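PDB 2B8N: D-glycerate 2-kinase from Thermotoga maritima, which catalyses the magnesium-dependent transfer of phosphate from ATP to D-glycerate, giving 2-phosphoglycerate in the degradation of serine. Local coordinates for residues A[55-60]-A[131-136]; A[59-64]-A[81-86]; A[111-116]-A[139-144]. One frame throughout, in Å; residues are numbered along the deposited sequence.

Contact 1 of 3, residues A[55-60]-A[131-136]; sequences VAVGKA and FLLSGG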
# COMPACT_ATOMS: atom_id res chain seq x y z
N VAL A 55 10.17 16.88 -2.40
CA VAL A 55 9.89 16.34 -1.08
C VAL A 55 9.34 14.92 -1.23
O VAL A 55 8.26 14.70 -1.83
CB VAL A 55 8.89 17.23 -0.32
CG1 VAL A 55 8.55 16.61 1.05
CG2 VAL A 55 9.46 18.64 -0.12
N ALA A 56 10.08 13.94 -0.70
CA ALA A 56 9.72 12.53 -0.85
C ALA A 56 9.59 11.96 0.52
O ALA A 56 10.55 12.02 1.30
CB ALA A 56 10.76 11.77 -1.67
N VAL A 57 8.40 11.41 0.80
CA VAL A 57 8.05 10.84 2.11
C VAL A 57 7.39 9.50 1.89
O VAL A 57 6.47 9.38 1.09
CB VAL A 57 7.08 11.77 2.88
CG1 VAL A 57 6.49 11.06 4.09
CG2 VAL A 57 7.80 12.98 3.34
N GLY A 58 7.86 8.49 2.60
CA GLY A 58 7.26 7.16 2.52
C GLY A 58 8.31 6.08 2.61
O GLY A 58 9.52 6.37 2.67
N LYS A 59 7.85 4.82 2.63
CA LYS A 59 8.75 3.68 2.67
C LYS A 59 9.52 3.53 1.36
O LYS A 59 10.57 2.93 1.35
CB LYS A 59 7.99 2.38 2.96
CG LYS A 59 7.24 2.32 4.29
CD LYS A 59 6.75 0.92 4.53
CE LYS A 59 5.31 0.84 4.95
NZ LYS A 59 4.98 -0.59 5.28
N ALA A 60 8.99 4.06 0.26
CA ALA A 60 9.65 4.05 -1.04
C ALA A 60 10.26 5.42 -1.41
O ALA A 60 10.52 5.69 -2.60
CB ALA A 60 8.65 3.65 -2.11
N PHE A 131 5.92 16.36 -4.88
CA PHE A 131 5.62 15.61 -3.66
C PHE A 131 5.52 14.13 -3.97
O PHE A 131 4.53 13.66 -4.51
CB PHE A 131 4.33 16.15 -3.05
CG PHE A 131 4.05 15.67 -1.65
CD1 PHE A 131 5.08 15.52 -0.72
CD2 PHE A 131 2.76 15.39 -1.25
CE1 PHE A 131 4.81 15.08 0.58
CE2 PHE A 131 2.48 14.96 0.05
CZ PHE A 131 3.51 14.80 0.96
N LEU A 132 6.58 13.39 -3.63
CA LEU A 132 6.69 11.95 -3.93
C LEU A 132 6.25 11.15 -2.71
O LEU A 132 6.97 11.12 -1.67
CB LEU A 132 8.13 11.59 -4.32
CG LEU A 132 8.71 12.36 -5.51
CD1 LEU A 132 10.22 12.17 -5.61
CD2 LEU A 132 8.04 11.96 -6.80
N LEU A 133 5.08 10.53 -2.81
CA LEU A 133 4.45 9.94 -1.63
C LEU A 133 4.22 8.44 -1.76
O LEU A 133 3.73 7.97 -2.79
CB LEU A 133 3.14 10.68 -1.34
CG LEU A 133 2.38 10.41 -0.04
CD1 LEU A 133 3.19 10.71 1.22
CD2 LEU A 133 1.10 11.24 -0.05
N SER A 134 4.59 7.71 -0.71
CA SER A 134 4.30 6.28 -0.55
C SER A 134 3.84 5.98 0.88
O SER A 134 3.71 6.91 1.68
CB SER A 134 5.53 5.43 -0.92
OG SER A 134 6.74 6.00 -0.45
N GLY A 135 3.62 4.71 1.21
CA GLY A 135 3.14 4.26 2.54
C GLY A 135 3.93 4.74 3.75
O GLY A 135 5.13 5.01 3.67
N GLY A 136 3.24 4.87 4.88
CA GLY A 136 3.85 5.23 6.16
C GLY A 136 3.87 6.73 6.44
O GLY A 136 4.40 7.14 7.46
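Ser134 turns its OG between its own backbone N and carbonyl carbon (chi1 40°), which carries the hydroxyl across to the backbone of Ala60. Val55 CG1 and Phe131 CG both lie anti to the backbone N, and the two side chains cross obliquely, with Val55 CG1 4.0 Å from Phe131 CD1. They stand on neighbouring parallel strands of the six-stranded sheet; the axes of 55-57 and 131-133 approach to 4.7 Å. Three backbone bonds zip them together: Leu132 N to Val55 O (2.8 Å), Val57 N to Leu132 O (2.9 Å, nearly along the C=O axis) and Ser134 N to Val57 O (3.1 Å). On the other face Ala56 CB meets Leu132 CB at 3.7 Å; a methyl suits this place because helix 61-72 also rests on Ala56. The pairing continues past Ser134: Lys59 N donates to Gly135 O in the carbonyl plane (2.9 Å), and Ala60 N to Ser134 OG (3.1 Å). Ala60 and Gly136 stand at the N-cap positions of the helices that follow. Gly58, with phi 143°, fits because a CB there would collide with Ser134 OG and with the preceding carbonyl. Val55, Val57, Phe131 and Leu133 thus fill one face, Ala56 with Leu132 the other; buried main-chain groups are satisfied across the pair or by flanking strands 76-84 and 193-199, and a serine hydroxyl serves Ala60 N as acceptor.

Contact 2 of 3, residues A[59-64]-A[81-86]; sequences KAAWRM and VVTKYG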
# COMPACT_ATOMS: atom_id res chain seq x y z
N LYS A 59 7.85 4.82 2.63
CA LYS A 59 8.75 3.68 2.67
C LYS A 59 9.52 3.53 1.36
O LYS A 59 10.57 2.93 1.35
CB LYS A 59 7.99 2.38 2.96
CG LYS A 59 7.24 2.32 4.29
CD LYS A 59 6.75 0.92 4.53
CE LYS A 59 5.31 0.84 4.95
NZ LYS A 59 4.98 -0.59 5.28
N ALA A 60 8.99 4.06 0.26
CA ALA A 60 9.65 4.05 -1.04
C ALA A 60 10.26 5.42 -1.41
O ALA A 60 10.52 5.69 -2.60
CB ALA A 60 8.65 3.65 -2.11
N ALA A 61 10.49 6.26 -0.40
CA ALA A 61 10.86 7.64 -0.67
C ALA A 61 12.19 7.71 -1.39
O ALA A 61 12.32 8.47 -2.34
CB ALA A 61 10.88 8.48 0.60
N TRP A 62 13.15 6.91 -0.95
CA TRP A 62 14.50 7.01 -1.46
C TRP A 62 14.57 6.64 -2.95
O TRP A 62 15.23 7.33 -3.72
CB TRP A 62 15.47 6.19 -0.62
CG TRP A 62 16.89 6.55 -0.88
CD1 TRP A 62 17.66 7.45 -0.18
CD2 TRP A 62 17.72 6.04 -1.93
NE1 TRP A 62 18.92 7.52 -0.74
CE2 TRP A 62 18.98 6.67 -1.81
CE3 TRP A 62 17.52 5.11 -2.96
CZ2 TRP A 62 20.03 6.39 -2.68
CZ3 TRP A 62 18.56 4.85 -3.84
CH2 TRP A 62 19.80 5.48 -3.69
N ARG A 63 13.89 5.57 -3.36
CA ARG A 63 14.00 5.18 -4.78
C ARG A 63 13.18 6.09 -5.70
O ARG A 63 13.58 6.37 -6.84
CB ARG A 63 13.66 3.70 -4.99
CG ARG A 63 14.56 2.78 -4.18
CD ARG A 63 15.38 1.78 -5.00
NE ARG A 63 16.81 2.14 -5.08
CZ ARG A 63 17.81 1.30 -5.39
NH1 ARG A 63 17.58 0.03 -5.67
NH2 ARG A 63 19.07 1.73 -5.42
N MSE A 64 12.05 6.58 -5.21
CA MSE A 64 11.25 7.54 -5.96
C MSE A 64 12.04 8.86 -6.15
O MSE A 64 11.99 9.45 -7.23
CB MSE A 64 9.94 7.82 -5.25
CG MSE A 64 8.99 6.64 -5.19
SE MSE A 64 7.27 7.15 -4.38
CE MSE A 64 6.51 8.36 -5.73
N VAL A 81 14.39 13.80 1.75
CA VAL A 81 13.91 12.42 1.78
C VAL A 81 13.70 12.02 3.24
O VAL A 81 14.61 12.15 4.07
CB VAL A 81 14.97 11.50 1.10
CG1 VAL A 81 14.69 10.02 1.37
CG2 VAL A 81 15.04 11.80 -0.41
N VAL A 82 12.48 11.56 3.56
CA VAL A 82 12.16 10.98 4.88
C VAL A 82 11.59 9.56 4.67
O VAL A 82 10.59 9.38 3.98
CB VAL A 82 11.14 11.83 5.69
CG1 VAL A 82 11.02 11.31 7.13
CG2 VAL A 82 11.54 13.28 5.71
N THR A 83 12.21 8.54 5.25
CA THR A 83 11.73 7.17 5.07
C THR A 83 11.91 6.41 6.39
O THR A 83 12.33 7.00 7.38
CB THR A 83 12.41 6.48 3.82
OG1 THR A 83 11.71 5.28 3.46
CG2 THR A 83 13.87 6.14 4.09
N LYS A 84 11.54 5.14 6.42
CA LYS A 84 11.72 4.29 7.60
C LYS A 84 13.20 4.08 7.94
O LYS A 84 14.06 4.04 7.05
CB LYS A 84 11.09 2.91 7.35
CG LYS A 84 9.62 2.78 7.68
CD LYS A 84 9.11 1.37 7.35
CE LYS A 84 9.50 0.36 8.41
NZ LYS A 84 8.84 0.65 9.69
N TYR A 85 13.50 3.89 9.21
CA TYR A 85 14.86 3.53 9.59
C TYR A 85 15.35 2.36 8.74
O TYR A 85 14.62 1.38 8.52
CB TYR A 85 14.99 3.23 11.11
CG TYR A 85 14.57 4.40 11.96
CD1 TYR A 85 15.06 5.67 11.69
CD2 TYR A 85 13.66 4.26 13.00
CE1 TYR A 85 14.67 6.76 12.41
CE2 TYR A 85 13.26 5.36 13.74
CZ TYR A 85 13.78 6.62 13.44
OH TYR A 85 13.42 7.76 14.12
N GLY A 86 16.57 2.48 8.24
CA GLY A 86 17.22 1.41 7.48
C GLY A 86 16.83 1.32 6.02
O GLY A 86 17.30 0.41 5.32
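The chain from Lys59 to Trp62 runs at 143° to the direction from Val81 to Lys84, coming nearest where the CA atoms of Lys59 and Thr83 lie 5.2 Å apart. This is the turn and first helical turn of a beta-alpha-beta unit, strand 52-57, helix 61-72, strand 76-84, packed against strand 76-84 near Thr83 without a hydrogen bond across. Ala61 brings only a methyl, so the helix can settle close to the sheet: its CB sits 3.5 Å from Val82 O and 4.2 Å from Val81 CG1. That same Val81 CG1, anti to its backbone N, lies obliquely to the Trp62 ring, 4.2 Å from Trp62 CD1, while the indole NE1 bonds to Gly90 O. Thr83 holds OG1 anti to its backbone N (chi1 -166°) and bonds with it to Gly58 O, tying strand to turn. Lys59 and Lys84 lie side by side, pointing the same way; Lys59 CD lies 3.7 Å from Lys84 CD, so each lysine offers its methylenes to the other and carries its amine beyond the contact. The Lys84 chain bends at chi3 and chi4, and its amine bonds to His102 ND1; Lys59 NZ and Lys84 NZ, probably both charged, stay 6.0 Å apart.

Contact 3 of 3, residues A[111-116]-A[139-144]; sequences KTTRRV and SLFELP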
# COMPACT_ATOMS: atom_id res chain seq x y z
N LYS A 111 11.44 16.59 13.94
CA LYS A 111 12.60 17.28 13.41
C LYS A 111 12.53 17.39 11.86
O LYS A 111 12.66 18.49 11.27
CB LYS A 111 13.88 16.57 13.86
CG LYS A 111 14.38 16.99 15.27
CD LYS A 111 15.09 15.85 16.00
CE LYS A 111 15.96 16.32 17.14
NZ LYS A 111 17.40 16.14 16.82
N THR A 112 12.33 16.25 11.20
CA THR A 112 12.42 16.21 9.75
C THR A 112 11.26 16.94 9.08
O THR A 112 11.45 17.60 8.06
CB THR A 112 12.56 14.80 9.20
OG1 THR A 112 11.44 14.00 9.62
CG2 THR A 112 13.89 14.20 9.68
N THR A 113 10.07 16.81 9.65
CA THR A 113 8.88 17.51 9.16
C THR A 113 9.05 19.02 9.30
O THR A 113 8.75 19.78 8.39
CB THR A 113 7.61 17.06 9.92
OG1 THR A 113 7.37 15.66 9.68
CG2 THR A 113 6.38 17.85 9.47
N ARG A 114 9.53 19.45 10.46
CA ARG A 114 9.83 20.85 10.66
C ARG A 114 10.79 21.36 9.57
O ARG A 114 10.61 22.46 9.05
CB ARG A 114 10.37 21.05 12.08
CG ARG A 114 10.96 22.40 12.38
CD ARG A 114 11.28 22.46 13.87
NE ARG A 114 10.03 22.56 14.64
CZ ARG A 114 9.76 21.94 15.79
NH1 ARG A 114 10.64 21.12 16.37
NH2 ARG A 114 8.58 22.14 16.38
N ARG A 115 11.78 20.55 9.20
CA ARG A 115 12.74 20.93 8.15
C ARG A 115 12.07 21.01 6.77
O ARG A 115 12.36 21.92 6.00
CB ARG A 115 13.92 19.94 8.09
CG ARG A 115 14.90 20.12 6.94
CD ARG A 115 15.38 21.55 6.84
NE ARG A 115 16.58 21.69 6.02
CZ ARG A 115 17.16 22.85 5.74
NH1 ARG A 115 16.65 23.97 6.24
NH2 ARG A 115 18.25 22.90 4.99
N VAL A 116 11.18 20.07 6.47
CA VAL A 116 10.42 20.13 5.21
C VAL A 116 9.64 21.45 5.08
O VAL A 116 9.52 22.00 3.97
CB VAL A 116 9.42 18.94 5.07
CG1 VAL A 116 8.56 19.13 3.83
CG2 VAL A 116 10.14 17.61 5.01
N SER A 139 2.77 8.40 9.83
CA SER A 139 3.81 8.29 10.85
C SER A 139 5.05 9.12 10.54
O SER A 139 5.64 9.70 11.44
CB SER A 139 4.24 6.83 11.01
OG SER A 139 4.95 6.65 12.22
N LEU A 140 5.44 9.15 9.26
CA LEU A 140 6.72 9.73 8.83
C LEU A 140 6.66 11.23 8.55
O LEU A 140 7.69 11.88 8.44
CB LEU A 140 7.25 9.01 7.58
CG LEU A 140 7.75 7.57 7.66
CD1 LEU A 140 7.80 6.97 6.26
CD2 LEU A 140 9.12 7.49 8.32
N PHE A 141 5.44 11.78 8.44
CA PHE A 141 5.21 13.18 8.15
C PHE A 141 4.26 13.73 9.19
O PHE A 141 3.07 13.42 9.14
CB PHE A 141 4.57 13.30 6.75
CG PHE A 141 4.75 14.64 6.09
CD1 PHE A 141 5.95 15.35 6.18
CD2 PHE A 141 3.73 15.17 5.32
CE1 PHE A 141 6.10 16.57 5.57
CE2 PHE A 141 3.88 16.39 4.68
CZ PHE A 141 5.06 17.09 4.81
N GLU A 142 4.78 14.48 10.16
CA GLU A 142 3.96 14.98 11.28
C GLU A 142 4.70 16.02 12.14
O GLU A 142 5.90 15.90 12.39
CB GLU A 142 3.47 13.82 12.16
CG GLU A 142 2.48 14.20 13.28
CD GLU A 142 1.19 14.82 12.75
OE1 GLU A 142 1.17 16.03 12.45
OE2 GLU A 142 0.19 14.08 12.64
N LEU A 143 3.96 17.03 12.57
CA LEU A 143 4.45 18.08 13.48
C LEU A 143 3.20 18.69 14.13
O LEU A 143 2.46 19.39 13.45
CB LEU A 143 5.22 19.13 12.69
CG LEU A 143 5.68 20.42 13.40
CD1 LEU A 143 6.94 20.19 14.21
CD2 LEU A 143 5.91 21.55 12.42
N PRO A 144 2.92 18.36 15.41
CA PRO A 144 1.70 18.90 16.08
C PRO A 144 1.56 20.43 16.03
O PRO A 144 2.57 21.14 15.88
CB PRO A 144 1.85 18.45 17.55
CG PRO A 144 2.84 17.33 17.52
CD PRO A 144 3.66 17.41 16.26
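Thr113 OG1 receives the backbone NH of Glu142 at 2.9 Å from Glu142 N, a fairly straight bond with 159° at the hydrogen. Around this bond most of the touching is by carbon atoms: Thr113 CG2 packs on Leu143 CB at 3.7 Å, and Val116 CG1 approaches the Phe141 ring at its edge, 4.0 Å from Phe141 CE1. Leu143 also crosses Arg114 at about a right angle, laying CD1 over one face of the guanidinium, displaced toward its rim. In the next shell, Thr113 OG1 sits anti to its own carbonyl carbon (chi1 -63°), where it also bonds to Thr109 O one turn back in the helix, so the hydroxyl has two partners. Threonine offers a hydroxyl and a methyl together; a valine here lacks the hydroxyl, and with it both bonds, and would probably leave the chain around Glu142 less firmly fixed to helix 107-120. Glu142 curls back so that OE1 accepts a hydrogen bond from Leu143 N on its anti lone pair, 3.0 Å from Glu142 OE1 to Leu143 N. OE1 also bonds to Ser178 OG, and OE2 forms salt bridges with Arg174 and Lys181, whose charges would probably favour the ionised form. Farther out, Phe141 meets Phe185 edge-to-face and rests on Val57, as Val116 rests on Val55, so helix 107-120 and the chain leaving helix 137-140 pack together against strand 52-57.

In the fold
All three contacts belong to the alpha/beta part of the chain built on the parallel six-stranded sheet. Contacts 1 and 2 have centres about 7 Å apart and share Lys59 and Ala60; one joins strand 52-57 to strand 128-133, the other joins the turn and helix after it to strand 76-84, its neighbour on the other side. Contact 3, whose centre lies about 13 Å from contact 1 and 14 Å from contact 2, packs on the Val55 and Val57 face, whereas helix 61-72 rests on the Ala56 and Leu132 face. Along the chain, both segments of contact 2 precede those of contact 3, while 111-116 falls between the two segments of contact 1. Together they tie strand 52-57 into the kinase's alpha/beta part.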